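Local coordinates for protein (CD58) (Homo sapiens, PDB 1CCZ) that serves as a cell-surface adhesion glycoprotein, LFA-3, that binds the receptor CD2 through its N-terminal immunoglobulin-like domain, at residues L93-P99 and N156-S162. Sequence-based numbering, arbitrary orientation.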
ATOM      1  N   LEU A  93      -3.117   0.292  -2.750  1.00 30.55           N
ATOM      2  CA  LEU A  93      -3.732   1.057  -1.689  1.00 29.33           C
ATOM      3  C   LEU A  93      -3.923   2.515  -1.998  1.00 30.20           C
ATOM      4  O   LEU A  93      -3.145   3.146  -2.713  1.00 32.32           O
ATOM      5  CB  LEU A  93      -2.889   0.938  -0.412  1.00 30.18           C
ATOM      6  CG  LEU A  93      -2.821  -0.429   0.269  1.00 28.93           C
ATOM      7  CD1 LEU A  93      -1.725  -1.234  -0.351  1.00 29.14           C
ATOM      8  CD2 LEU A  93      -2.537  -0.258   1.728  1.00 29.07           C
ATOM      9  N   GLU A  94      -4.985   3.053  -1.440  1.00 30.07           N
ATOM     10  CA  GLU A  94      -5.253   4.459  -1.572  1.00 29.60           C
ATOM     11  C   GLU A  94      -4.561   5.088  -0.321  1.00 27.97           C
ATOM     12  O   GLU A  94      -4.540   4.494   0.764  1.00 26.89           O
ATOM     13  CB  GLU A  94      -6.766   4.620  -1.616  1.00 31.92           C
ATOM     14  CG  GLU A  94      -7.353   5.780  -0.900  1.00 42.81           C
ATOM     15  CD  GLU A  94      -8.865   5.664  -0.877  1.00 50.36           C
ATOM     16  OE1 GLU A  94      -9.389   4.977  -1.793  1.00 58.53           O
ATOM     17  OE2 GLU A  94      -9.519   6.229   0.036  1.00 44.61           O
ATOM     18  N   MET A  95      -3.927   6.237  -0.492  1.00 26.61           N
ATOM     19  CA  MET A  95      -3.245   6.892   0.618  1.00 27.08           C
ATOM     20  C   MET A  95      -4.237   7.455   1.625  1.00 26.47           C
ATOM     21  O   MET A  95      -5.366   7.804   1.261  1.00 25.20           O
ATOM     22  CB  MET A  95      -2.371   8.016   0.085  1.00 29.77           C
ATOM     23  CG  MET A  95      -1.061   7.516  -0.489  1.00 38.43           C
ATOM     24  SD  MET A  95      -0.128   8.855  -1.216  1.00 48.18           S
ATOM     25  CE  MET A  95      -1.473   9.704  -2.142  1.00 41.66           C
ATOM     26  N   VAL A  96      -3.825   7.538   2.897  1.00 26.99           N
ATOM     27  CA  VAL A  96      -4.695   8.068   3.957  1.00 20.65           C
ATOM     28  C   VAL A  96      -4.781   9.582   3.837  1.00 22.73           C
ATOM     29  O   VAL A  96      -3.872  10.221   3.279  1.00 22.94           O
ATOM     30  CB  VAL A  96      -4.147   7.738   5.392  1.00 20.87           C
ATOM     31  CG1 VAL A  96      -4.062   6.253   5.605  1.00 19.23           C
ATOM     32  CG2 VAL A  96      -2.774   8.368   5.601  1.00 19.58           C
ATOM     33  N   SER A  97      -5.883  10.165   4.317  1.00 21.46           N
ATOM     34  CA  SER A  97      -5.987  11.616   4.325  1.00 21.00           C
ATOM     35  C   SER A  97      -5.525  12.026   5.741  1.00 22.12           C
ATOM     36  O   SER A  97      -5.084  11.175   6.531  1.00 22.24           O
ATOM     37  CB  SER A  97      -7.419  12.084   4.056  1.00 17.61           C
ATOM     38  OG  SER A  97      -8.366  11.385   4.826  1.00 20.21           O
ATOM     39  N   LYS A  98      -5.607  13.307   6.064  1.00 21.31           N
ATOM     40  CA  LYS A  98      -5.185  13.752   7.377  1.00 22.41           C
ATOM     41  C   LYS A  98      -6.288  13.460   8.400  1.00 22.08           C
ATOM     42  O   LYS A  98      -7.458  13.781   8.165  1.00 20.82           O
ATOM     43  CB  LYS A  98      -4.861  15.244   7.334  1.00 24.94           C
ATOM     44  CG  LYS A  98      -4.353  15.812   8.652  1.00 30.11           C
ATOM     45  CD  LYS A  98      -4.729  17.284   8.784  1.00 36.85           C
ATOM     46  CE  LYS A  98      -3.806  18.012   9.758  1.00 43.46           C
ATOM     47  NZ  LYS A  98      -2.455  17.365   9.912  1.00 48.83           N
ATOM     48  N   PRO A  99      -5.935  12.833   9.546  1.00 21.01           N
ATOM     49  CA  PRO A  99      -6.957  12.532  10.552  1.00 20.70           C
ATOM     50  C   PRO A  99      -7.593  13.778  11.173  1.00 23.06           C
ATOM     51  O   PRO A  99      -6.985  14.862  11.199  1.00 22.64           O
ATOM     52  CB  PRO A  99      -6.217  11.704  11.614  1.00 18.09           C
ATOM     53  CG  PRO A  99      -4.872  11.434  11.073  1.00 20.96           C
ATOM     54  CD  PRO A  99      -4.591  12.374   9.956  1.00 20.27           C
ATOM     55  N   ASN A 156      -1.070   3.312   6.771  1.00 27.17           N
ATOM     56  CA  ASN A 156      -1.289   2.083   6.015  1.00 27.66           C
ATOM     57  C   ASN A 156       0.041   1.801   5.335  1.00 29.58           C
ATOM     58  O   ASN A 156       1.005   2.571   5.481  1.00 28.97           O
ATOM     59  CB  ASN A 156      -2.469   2.177   5.020  1.00 25.59           C
ATOM     60  CG  ASN A 156      -2.224   3.124   3.855  1.00 22.31           C
ATOM     61  OD1 ASN A 156      -1.103   3.550   3.592  1.00 27.08           O
ATOM     62  ND2 ASN A 156      -3.293   3.451   3.146  1.00 24.13           N
ATOM     63  N   ARG A 157       0.111   0.691   4.619  1.00 32.98           N
ATOM     64  CA  ARG A 157       1.350   0.299   3.964  1.00 34.58           C
ATOM     65  C   ARG A 157       1.993   1.336   3.068  1.00 32.77           C
ATOM     66  O   ARG A 157       3.198   1.319   2.891  1.00 32.22           O
ATOM     67  CB  ARG A 157       1.119  -0.970   3.148  1.00 41.49           C
ATOM     68  CG  ARG A 157       0.708  -2.159   3.983  1.00 48.28           C
ATOM     69  CD  ARG A 157       1.932  -2.762   4.613  1.00 53.63           C
ATOM     70  NE  ARG A 157       1.645  -4.064   5.199  1.00 60.32           N
ATOM     71  CZ  ARG A 157       2.582  -4.965   5.467  1.00 62.19           C
ATOM     72  NH1 ARG A 157       3.855  -4.686   5.191  1.00 61.26           N
ATOM     73  NH2 ARG A 157       2.249  -6.131   6.018  1.00 63.74           N
ATOM     74  N   VAL A 158       1.213   2.248   2.506  1.00 31.06           N
ATOM     75  CA  VAL A 158       1.798   3.213   1.590  1.00 30.10           C
ATOM     76  C   VAL A 158       1.815   4.660   2.024  1.00 33.08           C
ATOM     77  O   VAL A 158       2.277   5.511   1.261  1.00 33.11           O
ATOM     78  CB  VAL A 158       1.087   3.161   0.228  1.00 28.83           C
ATOM     79  CG1 VAL A 158       1.178   1.748  -0.341  1.00 30.11           C
ATOM     80  CG2 VAL A 158      -0.372   3.568   0.381  1.00 23.24           C
ATOM     81  N   SER A 159       1.328   4.961   3.228  1.00 32.25           N
ATOM     82  CA  SER A 159       1.284   6.363   3.651  1.00 29.42           C
ATOM     83  C   SER A 159       0.972   6.554   5.118  1.00 29.12           C
ATOM     84  O   SER A 159       0.648   5.609   5.841  1.00 26.52           O
ATOM     85  CB  SER A 159       0.200   7.099   2.859  1.00 27.22           C
ATOM     86  OG  SER A 159      -1.078   6.579   3.213  1.00 24.69           O
ATOM     87  N   GLN A 160       1.073   7.805   5.547  1.00 30.72           N
ATOM     88  CA  GLN A 160       0.718   8.157   6.911  1.00 32.13           C
ATOM     89  C   GLN A 160       0.627   9.661   7.088  1.00 29.33           C
ATOM     90  O   GLN A 160       1.376  10.424   6.476  1.00 27.90           O
ATOM     91  CB  GLN A 160       1.692   7.536   7.899  1.00 36.97           C
ATOM     92  CG  GLN A 160       3.003   8.216   8.017  1.00 46.90           C
ATOM     93  CD  GLN A 160       3.689   7.794   9.292  1.00 55.14           C
ATOM     94  OE1 GLN A 160       3.446   8.360  10.362  1.00 61.31           O
ATOM     95  NE2 GLN A 160       4.533   6.776   9.196  1.00 58.33           N
ATOM     96  N   GLU A 161      -0.336  10.069   7.901  1.00 26.83           N
ATOM     97  CA  GLU A 161      -0.581  11.475   8.199  1.00 27.36           C
ATOM     98  C   GLU A 161      -1.062  11.548   9.628  1.00 26.74           C
ATOM     99  O   GLU A 161      -1.727  10.637  10.113  1.00 26.41           O
ATOM    100  CB  GLU A 161      -1.689  12.042   7.319  1.00 29.49           C
ATOM    101  CG  GLU A 161      -1.467  11.849   5.851  1.00 34.34           C
ATOM    102  CD  GLU A 161      -0.462  12.817   5.322  1.00 41.00           C
ATOM    103  OE1 GLU A 161      -0.290  13.881   5.957  1.00 42.62           O
ATOM    104  OE2 GLU A 161       0.158  12.513   4.277  1.00 46.77           O
ATOM    105  N   SER A 162      -0.743  12.634  10.310  1.00 25.71           N
ATOM    106  CA  SER A 162      -1.209  12.753  11.672  1.00 25.87           C
ATOM    107  C   SER A 162      -1.750  14.140  11.948  1.00 24.20           C
ATOM    108  O   SER A 162      -1.591  15.072  11.162  1.00 21.76           O
ATOM    109  CB  SER A 162      -0.082  12.400  12.635  1.00 28.33           C
ATOM    110  OG  SER A 162       1.021  13.231  12.395  1.00 34.92           O
TER
HETATM  111  O   HOH W   1      -1.150  10.443   2.654  1.00 34.39           O
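V96, L93 and E161 bury the most surface where the linker 93-99 runs beside the hairpin turn and strand start of 156-162. V96 sits midway: its CG2 lies 3.7 Å from both Q160 CA and E161 CG, while its backbone N donates a nearly straight 2.9 Å hydrogen bond to S159 OG. S159 OG in turn donates to N156 OD1 (3.1 Å), and the bond from V158 N to N156 OD1 (2.9 Å) makes an Asx turn within the type I turn N156-S159. The amide end of N156 reaches across, ND2 to E94 O at 2.9 Å, and also bonds T118 O. L93 ends strand 86-93 and covers the turn, with CB 3.7 Å from V158 CG2 and CD2 4.0 Å from R157 CB; Y6 touches L93 and V8 touches V158. E161 packs its CB against S97 O (3.6 Å) and P99 CD (3.9 Å), and a water bridges its OE2 to V96 O. Farther along, K98 NZ donates to S162 O (2.8 Å). Side-chain and water-mediated bonds thus tie the irregular linker 94-99 to the start of edge strand 159-165, at the interdomain junction of a two-domain immunoglobulin-fold protein of the CD2 family.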